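Long-range contact in N-acyl-D-glutamate deacylase (Bordetella bronchiseptica, PDB 3GIP), which hydrolyses N-acyl-D-glutamate to D-glutamate and a carboxylate, as a zinc-binding member of the amidohydrolase superfamily: residues I281-P293 and A333-M346. Numbering follows the deposited sequence.
With FMT (formic acid), chain D; FMT (formic acid), chain E.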
# COMPACT_ATOMS: atom_id res chain seq x y z
N ILE A 281 1.04 -4.69 -6.89
CA ILE A 281 0.99 -3.71 -7.97
C ILE A 281 -0.25 -2.85 -7.83
O ILE A 281 -1.16 -3.16 -7.06
CB ILE A 281 0.90 -4.39 -9.38
CG1 ILE A 281 -0.37 -5.25 -9.49
CG2 ILE A 281 2.12 -5.23 -9.66
CD1 ILE A 281 -1.62 -4.50 -9.99
N TYR A 282 -0.25 -1.74 -8.57
CA TYR A 282 -1.42 -0.88 -8.67
C TYR A 282 -1.71 -1.04 -10.16
O TYR A 282 -0.79 -1.19 -10.97
CB TYR A 282 -1.14 0.58 -8.26
CG TYR A 282 0.15 1.17 -8.75
CD1 TYR A 282 0.29 1.62 -10.06
CD2 TYR A 282 1.24 1.31 -7.89
CE1 TYR A 282 1.48 2.18 -10.51
CE2 TYR A 282 2.43 1.87 -8.33
CZ TYR A 282 2.54 2.30 -9.64
OH TYR A 282 3.72 2.86 -10.07
N PRO A 283 -3.00 -1.06 -10.54
CA PRO A 283 -3.40 -1.23 -11.94
C PRO A 283 -3.29 -0.05 -12.89
O PRO A 283 -4.28 0.36 -13.49
CB PRO A 283 -4.84 -1.72 -11.80
CG PRO A 283 -5.33 -0.87 -10.66
CD PRO A 283 -4.17 -0.95 -9.67
N TYR A 284 -2.08 0.49 -13.04
CA TYR A 284 -1.82 1.63 -13.92
C TYR A 284 -0.42 1.53 -14.52
O TYR A 284 0.50 1.02 -13.88
CB TYR A 284 -1.92 2.95 -13.15
CG TYR A 284 -3.21 3.17 -12.41
CD1 TYR A 284 -4.23 3.95 -12.96
CD2 TYR A 284 -3.42 2.61 -11.15
CE1 TYR A 284 -5.42 4.19 -12.25
CE2 TYR A 284 -4.59 2.83 -10.44
CZ TYR A 284 -5.59 3.62 -10.99
OH TYR A 284 -6.73 3.86 -10.27
N PRO A 285 -0.25 2.02 -15.76
CA PRO A 285 1.05 1.98 -16.44
C PRO A 285 1.90 3.23 -16.23
O PRO A 285 2.79 3.52 -17.02
CB PRO A 285 0.65 1.80 -17.90
CG PRO A 285 -0.53 2.70 -17.99
CD PRO A 285 -1.32 2.38 -16.71
N GLY A 286 1.61 3.97 -15.16
CA GLY A 286 2.38 5.16 -14.85
C GLY A 286 2.67 5.16 -13.36
O GLY A 286 1.82 4.76 -12.57
N SER A 287 3.87 5.59 -12.98
CA SER A 287 4.25 5.65 -11.57
C SER A 287 4.10 7.08 -11.08
O SER A 287 3.77 7.97 -11.86
CB SER A 287 5.70 5.19 -11.40
OG SER A 287 6.59 6.11 -12.02
N SER A 288 4.35 7.31 -9.80
CA SER A 288 4.25 8.66 -9.26
C SER A 288 5.08 8.77 -8.00
O SER A 288 4.94 7.97 -7.08
CB SER A 288 2.80 9.02 -8.94
OG SER A 288 2.70 10.38 -8.51
N THR A 289 5.98 9.74 -7.97
CA THR A 289 6.82 9.95 -6.80
C THR A 289 7.44 11.33 -6.92
O THR A 289 6.94 12.17 -7.66
CB THR A 289 7.91 8.86 -6.69
OG1 THR A 289 8.64 9.03 -5.47
CG2 THR A 289 8.88 8.93 -7.87
N ILE A 290 8.52 11.57 -6.19
CA ILE A 290 9.16 12.87 -6.25
C ILE A 290 9.69 13.16 -7.65
O ILE A 290 9.98 12.23 -8.42
CB ILE A 290 10.33 12.95 -5.25
CG1 ILE A 290 11.34 11.84 -5.54
CG2 ILE A 290 9.79 12.81 -3.83
CD1 ILE A 290 12.58 11.88 -4.65
N LEU A 291 9.79 14.44 -7.99
CA LEU A 291 10.30 14.83 -9.30
C LEU A 291 11.80 14.60 -9.29
O LEU A 291 12.52 15.07 -8.40
CB LEU A 291 9.99 16.30 -9.59
CG LEU A 291 10.53 16.83 -10.92
CD1 LEU A 291 9.93 16.04 -12.07
CD2 LEU A 291 10.18 18.30 -11.05
N ILE A 292 12.28 13.86 -10.29
CA ILE A 292 13.69 13.53 -10.42
C ILE A 292 14.24 14.16 -11.69
O ILE A 292 13.96 13.70 -12.80
CB ILE A 292 13.87 12.00 -10.44
CG1 ILE A 292 13.30 11.40 -9.15
CG2 ILE A 292 15.34 11.64 -10.61
CD1 ILE A 292 13.10 9.91 -9.19
N PRO A 293 15.03 15.24 -11.56
CA PRO A 293 15.61 15.92 -12.72
C PRO A 293 16.38 15.03 -13.69
O PRO A 293 16.41 15.29 -14.89
CB PRO A 293 16.50 16.99 -12.08
CG PRO A 293 15.76 17.32 -10.82
CD PRO A 293 15.38 15.94 -10.31
N ALA A 333 13.02 21.30 -14.06
CA ALA A 333 12.77 20.35 -12.98
C ALA A 333 13.44 20.81 -11.69
O ALA A 333 12.87 20.68 -10.61
CB ALA A 333 13.28 18.96 -13.38
N ARG A 334 14.64 21.35 -11.81
CA ARG A 334 15.36 21.83 -10.64
C ARG A 334 14.68 23.05 -10.03
O ARG A 334 14.66 23.20 -8.81
CB ARG A 334 16.81 22.17 -11.02
CG ARG A 334 17.63 20.94 -11.36
CD ARG A 334 18.98 21.29 -11.95
NE ARG A 334 19.75 20.10 -12.29
CZ ARG A 334 20.81 20.09 -13.09
NH1 ARG A 334 21.23 21.21 -13.64
NH2 ARG A 334 21.45 18.95 -13.33
N ARG A 335 14.10 23.90 -10.87
CA ARG A 335 13.41 25.09 -10.37
C ARG A 335 12.10 24.73 -9.70
O ARG A 335 11.61 25.47 -8.84
CB ARG A 335 13.14 26.08 -11.51
CG ARG A 335 14.39 26.68 -12.14
CD ARG A 335 14.00 27.73 -13.17
NE ARG A 335 15.14 28.22 -13.93
CZ ARG A 335 15.05 29.08 -14.94
NH1 ARG A 335 13.86 29.54 -15.31
NH2 ARG A 335 16.13 29.47 -15.59
N LEU A 336 11.52 23.60 -10.09
CA LEU A 336 10.26 23.14 -9.53
C LEU A 336 10.41 22.46 -8.18
O LEU A 336 9.44 22.32 -7.43
CB LEU A 336 9.59 22.15 -10.50
CG LEU A 336 9.00 22.72 -11.79
CD1 LEU A 336 8.73 21.59 -12.77
CD2 LEU A 336 7.73 23.49 -11.47
N ALA A 337 11.64 22.05 -7.86
CA ALA A 337 11.91 21.36 -6.60
C ALA A 337 11.68 22.20 -5.35
O ALA A 337 12.00 23.39 -5.31
CB ALA A 337 13.34 20.84 -6.61
N PRO A 338 11.11 21.57 -4.30
CA PRO A 338 10.68 20.17 -4.28
C PRO A 338 9.34 19.99 -4.98
O PRO A 338 8.44 20.83 -4.86
CB PRO A 338 10.61 19.85 -2.79
CG PRO A 338 10.22 21.15 -2.19
CD PRO A 338 11.09 22.14 -2.94
N ALA A 339 9.20 18.88 -5.70
CA ALA A 339 7.97 18.60 -6.42
C ALA A 339 7.75 17.11 -6.61
O ALA A 339 8.59 16.30 -6.21
CB ALA A 339 8.01 19.29 -7.79
N GLY A 340 6.63 16.77 -7.22
CA GLY A 340 6.31 15.38 -7.49
C GLY A 340 5.83 15.28 -8.92
O GLY A 340 5.51 16.30 -9.54
N ALA A 341 5.80 14.07 -9.46
CA ALA A 341 5.36 13.88 -10.84
C ALA A 341 4.86 12.47 -11.11
O ALA A 341 5.05 11.56 -10.31
CB ALA A 341 6.51 14.19 -11.79
N ILE A 342 4.20 12.33 -12.26
CA ILE A 342 3.71 11.04 -12.72
C ILE A 342 4.59 10.70 -13.91
O ILE A 342 4.89 11.56 -14.75
CB ILE A 342 2.23 11.11 -13.18
CG1 ILE A 342 1.33 11.32 -11.96
CG2 ILE A 342 1.85 9.83 -13.92
CD1 ILE A 342 -0.12 11.60 -12.30
N TYR A 343 5.04 9.45 -13.96
CA TYR A 343 5.91 8.96 -15.01
C TYR A 343 5.18 7.87 -15.79
O TYR A 343 4.99 6.77 -15.29
CB TYR A 343 7.19 8.39 -14.39
CG TYR A 343 7.94 9.39 -13.54
CD1 TYR A 343 8.83 10.29 -14.11
CD2 TYR A 343 7.74 9.43 -12.16
CE1 TYR A 343 9.51 11.22 -13.33
CE2 TYR A 343 8.42 10.36 -11.36
CZ TYR A 343 9.30 11.24 -11.95
OH TYR A 343 9.98 12.15 -11.17
N PHE A 344 4.77 8.20 -17.01
CA PHE A 344 4.05 7.26 -17.87
C PHE A 344 5.11 6.43 -18.57
O PHE A 344 5.50 6.73 -19.70
CB PHE A 344 3.20 8.05 -18.86
CG PHE A 344 2.15 8.89 -18.20
CD1 PHE A 344 0.99 8.30 -17.69
CD2 PHE A 344 2.32 10.26 -18.04
CE1 PHE A 344 0.03 9.06 -17.03
CE2 PHE A 344 1.37 11.03 -17.38
CZ PHE A 344 0.22 10.43 -16.87
N ALA A 345 5.56 5.36 -17.91
CA ALA A 345 6.64 4.56 -18.46
C ALA A 345 6.51 3.05 -18.47
O ALA A 345 7.48 2.35 -18.76
CB ALA A 345 7.95 4.93 -17.75
N MET A 346 5.32 2.52 -18.18
CA MET A 346 5.15 1.07 -18.17
C MET A 346 4.20 0.57 -19.25
O MET A 346 3.48 1.35 -19.87
CB MET A 346 4.65 0.60 -16.80
CG MET A 346 5.62 0.84 -15.64
SD MET A 346 5.32 2.37 -14.73
CE MET A 346 4.00 1.85 -13.64
C FMT D . 5.76 4.22 -7.78
O1 FMT D . 4.94 5.09 -7.92
O2 FMT D . 5.52 3.00 -8.27
C FMT E . 9.08 5.57 -9.85
O1 FMT E . 8.85 6.39 -10.70
O2 FMT E . 10.31 5.49 -9.32
O HOH W 1 11.87 17.63 -6.78
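Y343 lies along strand 287-290 and ends on the backbone of I290 and I292. Its CB sits 3.3 Å from S287 OG. CG stands beside the backbone N, anti to the carbonyl carbon (chi1 -57°), and the ring runs toward I290. CD2 passes S287 OG and a formate. CE2 meets T289 CG2 at 3.8 Å. At the tip, OH donates to I290 O at 2.8 Å, an acceptor in the ring plane, and accepts from I292 N at 3.0 Å. These two bonds fix the phenol end. R295 makes a cation-pi contact with the ring.

S287 and Y343 are an antiparallel hydrogen-bonded pair, as are T289 and A341. Strand 303-307 flanks 339-343 on its other edge, completing a three-stranded sheet. The sheet is an insertion between strands 277-281 and 360-362 of the amidohydrolase TIM barrel. The side chain of T289 lies about 6 Å from the zinc ion, and its OG1 is hydrogen-bonded to Y190 OH.

Past the strand, L291 CD1 touches A341 CB at 3.9 Å, while CD2 rests on A333 and L336 of helix 329-336. At the opposite end, M346 folds back over G286. Its CE lies 3.5 Å from G286 N and 3.7 Å from Y282 OH. That hydroxyl donates to another formate, which S288 N also binds.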